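Local structure of thiosulfate sulfurtransferase (Pseudomonas aeruginosa, 1YT8) at residues N192-R196 and L218-I223; T197-I201 and Q309-E313; I149-F155 and G165-G171; A134-Q138 and G224-Q230; F109-N113 and Y490-Y494. The protein probably transfers sulfane sulfur from thiosulfate to cyanide, as a chain of four rhodanese-like repeats, one of which holds sulfite on its cysteine. The contacts are given in a common frame with arbitrary orientation. Numbering follows the deposited sequence.

Contact 1. Residues N192-R196 and L218-I223; sequences NCAGR and LRNGTI. With SO3 (sulfite ion), chain B.
This is a buried contact at the C-terminal ends of the strands in the second rhodanese-like repeat, where the cysteine loop 192-196 lies against the turn leading from strand 215-218 into helix 221-227 and against the first helical residues. CA atoms pair Asn192 with Leu218 (5.1 Å), Gly195 with Asn220 (4.7 Å) and Ala194 with Thr222 (4.7 Å). Residues Leu218 to Gly221 form a type II turn; Gly221, at phi/psi 46/-143, sits so close to the loop that a side chain would strike the carbonyls of Cys193, Ala194 and Gly195. Helix amides then hold the loop: Thr222 N to Cys193 O, 3.2 Å, and Ile223 N to Ala194 O, 3.1 Å. Water 1 joins Cys193 N (3.1 Å), Gly195 O (3.0 Å) and Leu218 O (2.7 Å). Arg196 NH1 reaches Asn220 OD1 at 3.2 Å, while its NE and NH2 bind Glu121 and Glu124. Held in this way, this is the rhodanese active-site loop: Cys193 SG (chi1 p) is bonded covalently to the sulfite S at 2.0 Å, and Ala194 N and Gly195 N donate to sulfite O1 at 2.8 and 3.2 Å. Asn192 makes backbone hydrogen bonds to Leu150 and Ala152, at the end of strand 147-151, Arg196 occupies the N-cap position of helix 197-208, and helix 501-512 packs on Arg196, Asn220 and Ile223.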
# COMPACT_ATOMS: atom_id res chain seq x y z
N ASN A 192 19.43 1.39 -2.87
CA ASN A 192 18.66 2.19 -3.81
C ASN A 192 17.20 1.76 -3.82
O ASN A 192 16.83 0.71 -3.30
CB ASN A 192 19.18 2.04 -5.25
CG ASN A 192 18.67 0.78 -5.94
OD1 ASN A 192 19.27 -0.30 -5.84
ND2 ASN A 192 17.54 0.90 -6.64
N CYS A 193 16.37 2.62 -4.39
CA CYS A 193 14.96 2.34 -4.59
C CYS A 193 14.72 3.07 -5.90
O CYS A 193 15.68 3.34 -6.63
CB CYS A 193 14.08 2.85 -3.43
SG CYS A 193 13.76 4.61 -3.31
N ALA A 194 13.47 3.39 -6.23
CA ALA A 194 13.17 4.10 -7.46
C ALA A 194 13.41 5.59 -7.31
O ALA A 194 13.92 6.25 -8.21
CB ALA A 194 11.73 3.84 -7.88
N GLY A 195 13.04 6.11 -6.15
CA GLY A 195 13.22 7.52 -5.88
C GLY A 195 14.22 7.71 -4.76
O GLY A 195 15.43 7.50 -4.94
N ARG A 196 13.72 8.08 -3.58
CA ARG A 196 14.57 8.34 -2.42
C ARG A 196 14.16 7.64 -1.13
O ARG A 196 15.01 7.11 -0.41
CB ARG A 196 14.58 9.85 -2.13
CG ARG A 196 15.13 10.73 -3.24
CD ARG A 196 14.71 12.18 -3.01
NE ARG A 196 15.04 12.65 -1.67
CZ ARG A 196 16.27 12.91 -1.23
NH1 ARG A 196 17.31 12.73 -2.04
NH2 ARG A 196 16.45 13.33 0.01
N LEU A 218 21.87 5.49 -2.87
CA LEU A 218 22.09 5.95 -4.23
C LEU A 218 21.11 7.12 -4.30
O LEU A 218 19.89 6.92 -4.25
CB LEU A 218 21.70 4.90 -5.26
CG LEU A 218 21.56 5.43 -6.70
CD1 LEU A 218 22.87 6.06 -7.15
CD2 LEU A 218 21.16 4.29 -7.63
N ARG A 219 21.63 8.33 -4.41
CA ARG A 219 20.80 9.53 -4.43
C ARG A 219 19.81 9.59 -5.60
O ARG A 219 20.20 9.66 -6.76
CB ARG A 219 21.67 10.78 -4.44
CG ARG A 219 20.91 12.08 -4.20
CD ARG A 219 21.89 13.24 -4.21
NE ARG A 219 23.00 12.99 -3.30
CZ ARG A 219 24.26 13.34 -3.54
NH1 ARG A 219 24.58 13.95 -4.67
NH2 ARG A 219 25.20 13.06 -2.65
N ASN A 220 18.53 9.56 -5.25
CA ASN A 220 17.43 9.62 -6.21
C ASN A 220 17.17 8.35 -7.04
O ASN A 220 16.43 8.38 -8.02
CB ASN A 220 17.59 10.85 -7.12
CG ASN A 220 17.71 12.14 -6.32
OD1 ASN A 220 17.21 12.23 -5.19
ND2 ASN A 220 18.35 13.15 -6.90
N GLY A 221 17.78 7.24 -6.63
CA GLY A 221 17.56 5.95 -7.27
C GLY A 221 17.56 5.76 -8.78
O GLY A 221 18.36 6.36 -9.49
N THR A 222 16.68 4.88 -9.26
CA THR A 222 16.59 4.60 -10.69
C THR A 222 16.19 5.84 -11.48
O THR A 222 16.57 6.00 -12.63
CB THR A 222 15.61 3.42 -10.99
OG1 THR A 222 14.30 3.74 -10.52
CG2 THR A 222 16.09 2.16 -10.29
N ILE A 223 15.42 6.72 -10.84
CA ILE A 223 15.01 7.97 -11.48
C ILE A 223 16.27 8.79 -11.73
O ILE A 223 16.49 9.31 -12.82
CB ILE A 223 14.05 8.78 -10.57
CG1 ILE A 223 12.65 8.16 -10.62
CG2 ILE A 223 14.01 10.25 -10.99
CD1 ILE A 223 11.62 8.82 -9.71
S SO3 B . 11.78 4.92 -3.36
O1 SO3 B . 11.44 3.97 -4.45
O2 SO3 B . 11.29 6.28 -3.67
O3 SO3 B . 11.27 4.46 -2.04
O HOH W 1 17.58 5.44 -4.29

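Contact 2. Residues T197-I201 and Q309-E313; sequences TRSII and QLVQE. With SO3 (sulfite ion), chain B.
A residue from a different rhodanese-like repeat lines the sulfite pocket here: Gln312, on the last turn of helix 307-312, faces the first turn of helix 197-208. The nearest CA atoms, Arg198 and Gln312, are 7.0 Å apart. Arg198 (chi1 m, chi2 t, chi3 m) curls back to the anion, with Arg198 N and NE both on sulfite O3 at 2.7 and 2.9 Å and Arg198 NH2 on sulfite O1 at 2.9 Å. An anion at the N-terminus of this helix, gripped by the cysteine loop and an arginine, is the rhodanese active-site scheme. On its outer edge, Arg198 NH1 donates to Gln309 OE1 at 2.9 Å and also pairs with Glu157. Gln312 (chi1 t, chi2 p) lays CG over one face of the guanidinium. Water 2 accepts from Thr197 OG1 (2.6 Å), donates to sulfite O2 (2.9 Å) and takes a weak bond from Gln312 NE2 (3.4 Å). Below the polar end, Ile201 CG2 meets Val311 CG1 at 4.3 Å, beside Trp341 of helix 334-344.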
# COMPACT_ATOMS: atom_id res chain seq x y z
N THR A 197 12.87 7.62 -0.84
CA THR A 197 12.37 7.09 0.42
C THR A 197 12.94 5.79 0.97
O THR A 197 13.58 5.81 2.02
CB THR A 197 10.84 6.96 0.41
OG1 THR A 197 10.28 8.17 -0.12
CG2 THR A 197 10.32 6.75 1.83
N ARG A 198 12.71 4.68 0.29
CA ARG A 198 13.22 3.41 0.79
C ARG A 198 14.75 3.33 0.84
O ARG A 198 15.30 2.57 1.63
CB ARG A 198 12.62 2.25 -0.02
CG ARG A 198 11.16 1.97 0.38
CD ARG A 198 10.43 1.06 -0.61
NE ARG A 198 10.24 1.70 -1.90
CZ ARG A 198 9.56 1.17 -2.92
NH1 ARG A 198 9.01 -0.03 -2.81
NH2 ARG A 198 9.46 1.83 -4.06
N SER A 199 15.44 4.13 0.02
CA SER A 199 16.90 4.11 0.05
C SER A 199 17.40 4.82 1.30
O SER A 199 18.42 4.42 1.88
CB SER A 199 17.49 4.77 -1.21
OG SER A 199 17.36 6.18 -1.19
N ILE A 200 16.70 5.87 1.72
CA ILE A 200 17.08 6.62 2.92
C ILE A 200 16.83 5.75 4.16
O ILE A 200 17.69 5.61 5.03
CB ILE A 200 16.27 7.93 3.06
CG1 ILE A 200 16.64 8.91 1.94
CG2 ILE A 200 16.54 8.58 4.43
CD1 ILE A 200 15.70 10.10 1.82
N ILE A 201 15.64 5.16 4.23
CA ILE A 201 15.27 4.31 5.35
C ILE A 201 16.20 3.09 5.42
O ILE A 201 16.62 2.68 6.50
CB ILE A 201 13.80 3.83 5.23
CG1 ILE A 201 12.85 5.04 5.26
CG2 ILE A 201 13.47 2.86 6.35
CD1 ILE A 201 12.91 5.83 6.55
N GLN A 309 7.73 -2.69 2.86
CA GLN A 309 6.52 -2.09 2.32
C GLN A 309 5.55 -1.63 3.40
O GLN A 309 4.73 -0.75 3.17
CB GLN A 309 5.83 -3.07 1.36
CG GLN A 309 6.60 -3.28 0.07
CD GLN A 309 6.96 -1.97 -0.61
OE1 GLN A 309 8.10 -1.50 -0.53
NE2 GLN A 309 5.98 -1.35 -1.27
N LEU A 310 5.64 -2.22 4.59
CA LEU A 310 4.76 -1.79 5.68
C LEU A 310 5.20 -0.38 6.08
O LEU A 310 4.38 0.49 6.37
CB LEU A 310 4.89 -2.73 6.89
CG LEU A 310 4.13 -2.33 8.16
CD1 LEU A 310 2.64 -2.20 7.88
CD2 LEU A 310 4.37 -3.37 9.25
N VAL A 311 6.51 -0.17 6.06
CA VAL A 311 7.08 1.12 6.40
C VAL A 311 6.84 2.15 5.29
O VAL A 311 6.66 3.33 5.56
CB VAL A 311 8.60 0.99 6.69
CG1 VAL A 311 9.23 2.37 6.90
CG2 VAL A 311 8.81 0.13 7.94
N GLN A 312 6.82 1.67 4.04
CA GLN A 312 6.61 2.54 2.87
C GLN A 312 5.15 2.88 2.57
O GLN A 312 4.84 3.99 2.15
CB GLN A 312 7.25 1.88 1.64
CG GLN A 312 7.04 2.62 0.32
CD GLN A 312 7.83 3.92 0.22
OE1 GLN A 312 8.70 4.20 1.05
NE2 GLN A 312 7.53 4.71 -0.81
N GLU A 313 4.24 1.92 2.77
CA GLU A 313 2.82 2.14 2.47
C GLU A 313 1.96 1.89 3.72
O GLU A 313 0.91 1.26 3.64
CB GLU A 313 2.36 1.19 1.35
CG GLU A 313 3.29 1.15 0.13
CD GLU A 313 2.77 0.23 -0.96
OE1 GLU A 313 2.21 -0.84 -0.63
OE2 GLU A 313 2.95 0.56 -2.16
S SO3 B . 11.78 4.92 -3.36
O1 SO3 B . 11.44 3.97 -4.45
O2 SO3 B . 11.29 6.28 -3.67
O3 SO3 B . 11.27 4.46 -2.04
O HOH W 2 9.03 7.36 -2.29

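Contact 3. Residues I149-F155 and G165-G171; sequences ILDARRF and GGISVPG
Arg153 and Asp151 form a two-pronged salt bridge at the end of strand 147-151, Arg153 NE to Asp151 OD1 at 2.9 Å and Arg153 NH2 to Asp151 OD2 at 2.8 Å; Arg153 N donates to Asp151 OD1 (3.2 Å), closing an Asx turn, and Arg153 NH2 also to Met161 O. Parallel backbone pairing follows: Ile167 N to Ile149 O (2.8 Å), Asp151 N to Ile167 O (2.9 Å), Val169 N to Asp151 O (2.9 Å) and, past the strands, Gly171 N to Ala152 O (3.0 Å). Leu150 pairs with Ile167 and Asp151 with Ser168. These two strands form a beta-alpha-beta unit through helix 155-160, strand 167-168 being outermost in its sheet. Water 4 joins Asp151 O, Arg153 O and Ser168 OG, each at 2.7 Å. Leu150 CD2 touches Ile167 CB (4.1 Å) and Val169 CG2 (4.0 Å), beneath helix 174-181. On the Asp151 and Ser168 face, Phe155 (chi1 t) turns its ring edge to Ser168, CD1 to OG 3.4 Å. Past the strand ends, Pro170 CG lies 3.5 Å from Arg153 O.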
# COMPACT_ATOMS: atom_id res chain seq x y z
N ILE A 149 25.23 -3.14 -4.48
CA ILE A 149 24.10 -2.23 -4.58
C ILE A 149 22.87 -3.06 -4.25
O ILE A 149 22.54 -4.01 -4.96
CB ILE A 149 23.98 -1.64 -6.00
CG1 ILE A 149 25.29 -0.92 -6.37
CG2 ILE A 149 22.81 -0.66 -6.08
CD1 ILE A 149 25.31 -0.27 -7.75
N LEU A 150 22.22 -2.71 -3.15
CA LEU A 150 21.04 -3.43 -2.69
C LEU A 150 19.77 -2.63 -2.95
O LEU A 150 19.65 -1.48 -2.51
CB LEU A 150 21.18 -3.74 -1.20
CG LEU A 150 22.55 -4.30 -0.79
CD1 LEU A 150 22.55 -4.61 0.70
CD2 LEU A 150 22.87 -5.56 -1.59
N ASP A 151 18.83 -3.24 -3.66
CA ASP A 151 17.56 -2.62 -4.02
C ASP A 151 16.51 -2.95 -2.95
O ASP A 151 16.12 -4.11 -2.80
CB ASP A 151 17.12 -3.14 -5.38
CG ASP A 151 16.07 -2.27 -6.03
OD1 ASP A 151 15.07 -1.96 -5.36
OD2 ASP A 151 16.25 -1.91 -7.21
N ALA A 152 16.05 -1.92 -2.24
CA ALA A 152 15.10 -2.09 -1.14
C ALA A 152 13.61 -2.18 -1.48
O ALA A 152 12.77 -2.25 -0.58
CB ALA A 152 15.31 -0.97 -0.11
N ARG A 153 13.28 -2.19 -2.77
CA ARG A 153 11.88 -2.26 -3.19
C ARG A 153 11.38 -3.70 -3.25
O ARG A 153 12.09 -4.64 -2.88
CB ARG A 153 11.73 -1.64 -4.58
CG ARG A 153 12.20 -0.19 -4.68
CD ARG A 153 12.19 0.27 -6.13
NE ARG A 153 13.23 -0.40 -6.92
CZ ARG A 153 13.20 -0.51 -8.24
NH1 ARG A 153 12.19 0.02 -8.93
NH2 ARG A 153 14.19 -1.13 -8.88
N ARG A 154 10.13 -3.88 -3.69
CA ARG A 154 9.57 -5.22 -3.83
C ARG A 154 10.33 -5.89 -4.98
O ARG A 154 10.83 -5.21 -5.86
CB ARG A 154 8.09 -5.17 -4.21
CG ARG A 154 7.16 -4.60 -3.15
CD ARG A 154 5.71 -4.89 -3.53
NE ARG A 154 5.42 -4.47 -4.90
CZ ARG A 154 4.99 -3.26 -5.25
NH1 ARG A 154 4.80 -2.33 -4.32
NH2 ARG A 154 4.78 -2.97 -6.52
N PHE A 155 10.39 -7.21 -4.97
CA PHE A 155 11.09 -7.93 -6.03
C PHE A 155 10.54 -7.61 -7.43
O PHE A 155 11.31 -7.51 -8.39
CB PHE A 155 11.03 -9.44 -5.79
CG PHE A 155 11.89 -10.23 -6.74
CD1 PHE A 155 13.28 -10.12 -6.71
CD2 PHE A 155 11.31 -11.07 -7.69
CE1 PHE A 155 14.07 -10.82 -7.60
CE2 PHE A 155 12.09 -11.78 -8.59
CZ PHE A 155 13.48 -11.66 -8.54
N GLY A 165 24.08 -4.57 -11.74
CA GLY A 165 24.65 -5.40 -10.69
C GLY A 165 23.86 -5.42 -9.39
O GLY A 165 24.23 -6.12 -8.46
N GLY A 166 22.78 -4.65 -9.34
CA GLY A 166 21.97 -4.59 -8.13
C GLY A 166 21.41 -5.92 -7.68
O GLY A 166 21.14 -6.81 -8.49
N ILE A 167 21.24 -6.05 -6.37
CA ILE A 167 20.72 -7.27 -5.74
C ILE A 167 19.45 -6.92 -4.98
O ILE A 167 19.44 -5.98 -4.19
CB ILE A 167 21.75 -7.85 -4.75
CG1 ILE A 167 23.07 -8.13 -5.48
CG2 ILE A 167 21.19 -9.12 -4.09
CD1 ILE A 167 24.25 -8.37 -4.56
N SER A 168 18.38 -7.68 -5.19
CA SER A 168 17.13 -7.43 -4.51
C SER A 168 17.18 -7.79 -3.02
O SER A 168 17.41 -8.95 -2.66
CB SER A 168 15.99 -8.20 -5.18
OG SER A 168 14.79 -8.08 -4.43
N VAL A 169 16.99 -6.79 -2.17
CA VAL A 169 16.98 -7.00 -0.72
C VAL A 169 15.95 -6.04 -0.14
O VAL A 169 16.29 -4.95 0.34
CB VAL A 169 18.36 -6.70 -0.08
CG1 VAL A 169 18.35 -7.12 1.39
CG2 VAL A 169 19.47 -7.43 -0.83
N PRO A 170 14.66 -6.42 -0.18
CA PRO A 170 13.56 -5.60 0.35
C PRO A 170 13.89 -4.99 1.71
O PRO A 170 14.49 -5.63 2.57
CB PRO A 170 12.40 -6.58 0.40
CG PRO A 170 12.66 -7.45 -0.79
CD PRO A 170 14.15 -7.72 -0.66
N GLY A 171 13.47 -3.74 1.88
CA GLY A 171 13.71 -2.98 3.10
C GLY A 171 13.98 -3.65 4.43
O GLY A 171 15.04 -3.44 5.03
O HOH W 3 25.90 -4.98 -6.52
O HOH W 4 14.25 -5.48 -4.26

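Contact 4. Residues A134-Q138 and G224-Q230; sequences AEEVQ and GWTLAGQ
Trp225 (chi1 t, chi2 -98°) fills the gap between the helices: its CA-to-CB bond leads away from helix 134-142, yet the indole swings back beneath that helix. Val137 (chi1 t) meets the ring edge, CG1 to Trp225 CZ3 3.8 Å, and Ala134 CB lies 4.1 Å from Trp225 CE3. Ala134, whose CB points across, lets the backbones approach to 5.4 Å between the CA atoms of Ala134 and Trp225, and its CB touches Ala228 CB at 3.7 Å. Helix 221-227 ends in a Schellman motif, with Gly229 at positive phi (78°), Gln230 N bonded to Trp225 O (3.0 Å) and Gly229 N to Thr226 O (2.8 Å). That ending aims Gln230 (chi1 m, chi2 t) at the other helix, its side chain running between Ala134 and Gln138. Gln138 (chi1 t, chi2 p) points across, beside the indole and against Gln230. Toward solvent, Glu135 (chi1 m, chi2 p) bends so that water 5 joins Glu135 OE2 (2.6 Å) to Ala228 O (3.1 Å). The contact is helix-to-helix packing within the second rhodanese-like repeat: Val137 and Trp225 both rest on Leu218 of strand 215-218, Trp225 NE1 binds Gln231 O, and helix 501-512 packs against Leu227.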
# COMPACT_ATOMS: atom_id res chain seq x y z
N ALA A 134 24.42 9.54 -8.73
CA ALA A 134 24.37 8.49 -9.73
C ALA A 134 25.73 8.38 -10.43
O ALA A 134 26.22 7.28 -10.70
CB ALA A 134 23.29 8.80 -10.75
N GLU A 135 26.33 9.53 -10.72
CA GLU A 135 27.62 9.57 -11.39
C GLU A 135 28.74 8.97 -10.55
O GLU A 135 29.67 8.36 -11.08
CB GLU A 135 27.99 11.00 -11.78
CG GLU A 135 27.10 11.62 -12.85
CD GLU A 135 25.83 12.25 -12.30
OE1 GLU A 135 25.58 12.13 -11.08
OE2 GLU A 135 25.09 12.86 -13.09
N GLU A 136 28.66 9.16 -9.24
CA GLU A 136 29.68 8.62 -8.36
C GLU A 136 29.59 7.10 -8.31
O GLU A 136 30.60 6.41 -8.30
CB GLU A 136 29.54 9.19 -6.94
CG GLU A 136 29.93 10.66 -6.84
CD GLU A 136 29.80 11.19 -5.43
OE1 GLU A 136 28.65 11.31 -4.94
OE2 GLU A 136 30.84 11.49 -4.80
N VAL A 137 28.36 6.58 -8.28
CA VAL A 137 28.15 5.14 -8.25
C VAL A 137 28.57 4.53 -9.58
O VAL A 137 29.15 3.45 -9.62
CB VAL A 137 26.68 4.80 -7.94
CG1 VAL A 137 26.46 3.28 -7.94
CG2 VAL A 137 26.31 5.39 -6.58
N GLN A 138 28.30 5.24 -10.67
CA GLN A 138 28.70 4.75 -11.99
C GLN A 138 30.23 4.65 -12.04
O GLN A 138 30.78 3.72 -12.62
CB GLN A 138 28.22 5.71 -13.09
CG GLN A 138 28.67 5.31 -14.50
CD GLN A 138 28.10 3.97 -14.93
OE1 GLN A 138 28.80 2.95 -14.95
NE2 GLN A 138 26.82 3.96 -15.26
N GLY A 224 17.11 8.89 -10.69
CA GLY A 224 18.34 9.65 -10.81
C GLY A 224 19.32 9.02 -11.78
O GLY A 224 20.09 9.72 -12.43
N TRP A 225 19.29 7.69 -11.87
CA TRP A 225 20.17 6.97 -12.79
C TRP A 225 19.80 7.35 -14.22
O TRP A 225 20.67 7.62 -15.05
CB TRP A 225 20.00 5.46 -12.57
CG TRP A 225 21.13 4.62 -13.08
CD1 TRP A 225 21.19 3.95 -14.27
CD2 TRP A 225 22.38 4.37 -12.41
NE1 TRP A 225 22.40 3.29 -14.38
CE2 TRP A 225 23.15 3.53 -13.26
CE3 TRP A 225 22.93 4.77 -11.18
CZ2 TRP A 225 24.43 3.09 -12.91
CZ3 TRP A 225 24.20 4.33 -10.84
CH2 TRP A 225 24.94 3.50 -11.70
N THR A 226 18.51 7.38 -14.51
CA THR A 226 18.02 7.74 -15.84
C THR A 226 18.32 9.21 -16.13
O THR A 226 18.80 9.55 -17.21
CB THR A 226 16.50 7.50 -15.95
OG1 THR A 226 16.24 6.10 -15.78
CG2 THR A 226 15.98 7.96 -17.31
N LEU A 227 18.04 10.07 -15.16
CA LEU A 227 18.28 11.50 -15.34
C LEU A 227 19.76 11.79 -15.57
O LEU A 227 20.12 12.77 -16.22
CB LEU A 227 17.79 12.29 -14.11
CG LEU A 227 16.29 12.24 -13.84
CD1 LEU A 227 15.98 13.02 -12.55
CD2 LEU A 227 15.52 12.83 -15.02
N ALA A 228 20.62 10.92 -15.05
CA ALA A 228 22.07 11.07 -15.21
C ALA A 228 22.49 10.54 -16.58
O ALA A 228 23.67 10.64 -16.96
CB ALA A 228 22.80 10.33 -14.10
N GLY A 229 21.54 9.97 -17.31
CA GLY A 229 21.82 9.43 -18.63
C GLY A 229 22.51 8.08 -18.59
O GLY A 229 23.13 7.66 -19.57
N GLN A 230 22.40 7.40 -17.46
CA GLN A 230 23.02 6.09 -17.30
C GLN A 230 22.05 4.97 -17.66
O GLN A 230 20.86 5.21 -17.81
CB GLN A 230 23.58 5.97 -15.89
CG GLN A 230 24.73 6.95 -15.71
CD GLN A 230 25.10 7.22 -14.27
OE1 GLN A 230 24.65 6.54 -13.35
NE2 GLN A 230 25.93 8.23 -14.07
O HOH W 5 25.47 12.76 -15.70

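Contact 5. Residues F109-N113 and Y490-Y494; sequences FRDVN and YRRPY
Two irregular segments, 377 residues apart in the chain, meet here with directions about 70° apart, Asp111 and Arg492 being closest at 7.8 Å between CA atoms. Direct polar contacts centre on one phenol: Tyr490 OH donates to Asp111 OD2 at 2.7 Å and accepts from Arg110 NH2 at 3.2 Å. Asp111, at positive phi (72°), turns its other oxygen back on the chain, OD1 to Val112 N 2.7 Å, and pairs with Lys117. Water-mediated contacts follow at Asn113, whose ND2 hydrogen-bonds Asp315 OD1: water 6 lies between Asn113 OD1 (2.8 Å) and Tyr494 OH (2.7 Å), and water 7 between Asn113 OD1 (2.7 Å) and Arg492 NH2 (3.2 Å), whose salt bridge is to Glu32. In the middle, Val112 (chi1 m) points across and forms an apolar pair, CG1 to Tyr490 CD2 3.9 Å; van der Waals packing adds Val112 CG2 near Tyr494 OH (3.4 Å) and CG1 over a face of the Arg492 guanidinium. This joins the loops before helices 114-127 and 501-512; Tyr507 and Trp510 of the latter touch Asp111. Buried and mainly polar, the contact matches Asp111 with Tyr490 OH and Lys117, and Arg492 with Glu32 and water 7, around Val112.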
# COMPACT_ATOMS: atom_id res chain seq x y z
N PHE A 109 -1.64 17.60 0.72
CA PHE A 109 -0.52 16.92 0.08
C PHE A 109 -0.94 16.18 -1.18
O PHE A 109 -2.08 15.74 -1.30
CB PHE A 109 0.09 15.89 1.04
CG PHE A 109 0.68 16.49 2.29
CD1 PHE A 109 2.05 16.66 2.40
CD2 PHE A 109 -0.13 16.84 3.36
CE1 PHE A 109 2.62 17.18 3.57
CE2 PHE A 109 0.42 17.36 4.54
CZ PHE A 109 1.80 17.53 4.64
N ARG A 110 -0.01 16.03 -2.12
CA ARG A 110 -0.32 15.27 -3.32
C ARG A 110 0.45 13.96 -3.22
O ARG A 110 1.17 13.74 -2.24
CB ARG A 110 0.10 16.02 -4.59
CG ARG A 110 1.55 16.41 -4.66
CD ARG A 110 1.95 16.83 -6.07
NE ARG A 110 1.97 15.69 -6.99
CZ ARG A 110 1.00 15.38 -7.83
NH1 ARG A 110 -0.10 16.12 -7.90
NH2 ARG A 110 1.12 14.31 -8.61
N ASP A 111 0.27 13.10 -4.22
CA ASP A 111 0.91 11.78 -4.30
C ASP A 111 0.31 10.79 -3.30
O ASP A 111 -0.75 11.05 -2.72
CB ASP A 111 2.43 11.89 -4.09
CG ASP A 111 3.20 10.91 -4.95
OD1 ASP A 111 3.28 9.72 -4.59
OD2 ASP A 111 3.71 11.33 -6.01
N VAL A 112 0.97 9.65 -3.11
CA VAL A 112 0.48 8.61 -2.20
C VAL A 112 1.51 8.23 -1.13
O VAL A 112 2.71 8.50 -1.29
CB VAL A 112 0.09 7.34 -2.99
CG1 VAL A 112 -1.01 7.66 -3.99
CG2 VAL A 112 1.31 6.76 -3.71
N ASN A 113 1.04 7.60 -0.06
CA ASN A 113 1.88 7.16 1.07
C ASN A 113 2.73 8.33 1.56
O ASN A 113 3.92 8.18 1.86
CB ASN A 113 2.79 6.01 0.63
CG ASN A 113 2.03 4.91 -0.12
OD1 ASN A 113 2.44 4.49 -1.20
ND2 ASN A 113 0.93 4.44 0.46
N TYR A 490 -3.29 6.13 -9.71
CA TYR A 490 -2.38 7.26 -9.82
C TYR A 490 -1.11 6.76 -10.51
O TYR A 490 -0.53 5.76 -10.09
CB TYR A 490 -2.03 7.80 -8.43
CG TYR A 490 -0.86 8.76 -8.42
CD1 TYR A 490 -0.85 9.90 -9.23
CD2 TYR A 490 0.24 8.53 -7.59
CE1 TYR A 490 0.23 10.79 -9.21
CE2 TYR A 490 1.33 9.42 -7.56
CZ TYR A 490 1.32 10.54 -8.37
OH TYR A 490 2.38 11.42 -8.33
N ARG A 491 -0.69 7.46 -11.56
CA ARG A 491 0.52 7.09 -12.29
C ARG A 491 1.75 7.49 -11.48
O ARG A 491 2.24 8.61 -11.60
CB ARG A 491 0.52 7.80 -13.65
CG ARG A 491 1.63 7.37 -14.59
CD ARG A 491 1.56 8.14 -15.90
NE ARG A 491 2.55 7.70 -16.88
CZ ARG A 491 2.69 8.24 -18.09
NH1 ARG A 491 1.91 9.24 -18.47
NH2 ARG A 491 3.62 7.77 -18.92
N ARG A 492 2.24 6.57 -10.66
CA ARG A 492 3.41 6.83 -9.83
C ARG A 492 4.66 7.04 -10.69
O ARG A 492 5.06 6.15 -11.44
CB ARG A 492 3.61 5.67 -8.85
CG ARG A 492 2.43 5.47 -7.90
CD ARG A 492 2.39 4.04 -7.37
NE ARG A 492 1.44 3.85 -6.27
CZ ARG A 492 0.11 3.90 -6.39
NH1 ARG A 492 -0.45 4.15 -7.56
NH2 ARG A 492 -0.65 3.69 -5.32
N PRO A 493 5.29 8.22 -10.59
CA PRO A 493 6.50 8.53 -11.36
C PRO A 493 7.67 7.63 -11.00
O PRO A 493 8.65 7.55 -11.74
CB PRO A 493 6.77 9.99 -11.00
CG PRO A 493 5.43 10.52 -10.63
CD PRO A 493 4.86 9.39 -9.81
N TYR A 494 7.57 6.95 -9.86
CA TYR A 494 8.64 6.07 -9.41
C TYR A 494 8.40 4.59 -9.69
O TYR A 494 9.08 3.73 -9.13
CB TYR A 494 8.89 6.29 -7.91
CG TYR A 494 7.67 6.08 -7.05
CD1 TYR A 494 7.43 4.85 -6.44
CD2 TYR A 494 6.76 7.11 -6.84
CE1 TYR A 494 6.32 4.65 -5.63
CE2 TYR A 494 5.64 6.93 -6.04
CZ TYR A 494 5.43 5.70 -5.43
OH TYR A 494 4.34 5.51 -4.62
O HOH W 6 4.91 4.08 -2.43
O HOH W 7 1.62 2.88 -3.14

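In the fold
Contacts 1, 3 and 4 lie within the second rhodanese-like repeat, around its parallel sheet: contact 3 joins strands 147-151 and 167-168, and contacts 1 and 4 share helix 221-227, with centres 10 Å apart. Along the chain, contacts 1 and 3 nest inside the loop closed by contact 4, and all four others inside that of contact 5. Contact 2, centred 12 Å from contact 1, crosses to the third repeat and shares the sulfite with contact 1. Contact 5, its centre about 15 Å from that of contact 1, brings the loop between helices 464-470 and 501-512 to the pocket, Tyr494 packing on Ala194. The sulfite site is thus walled by distant parts of the chain.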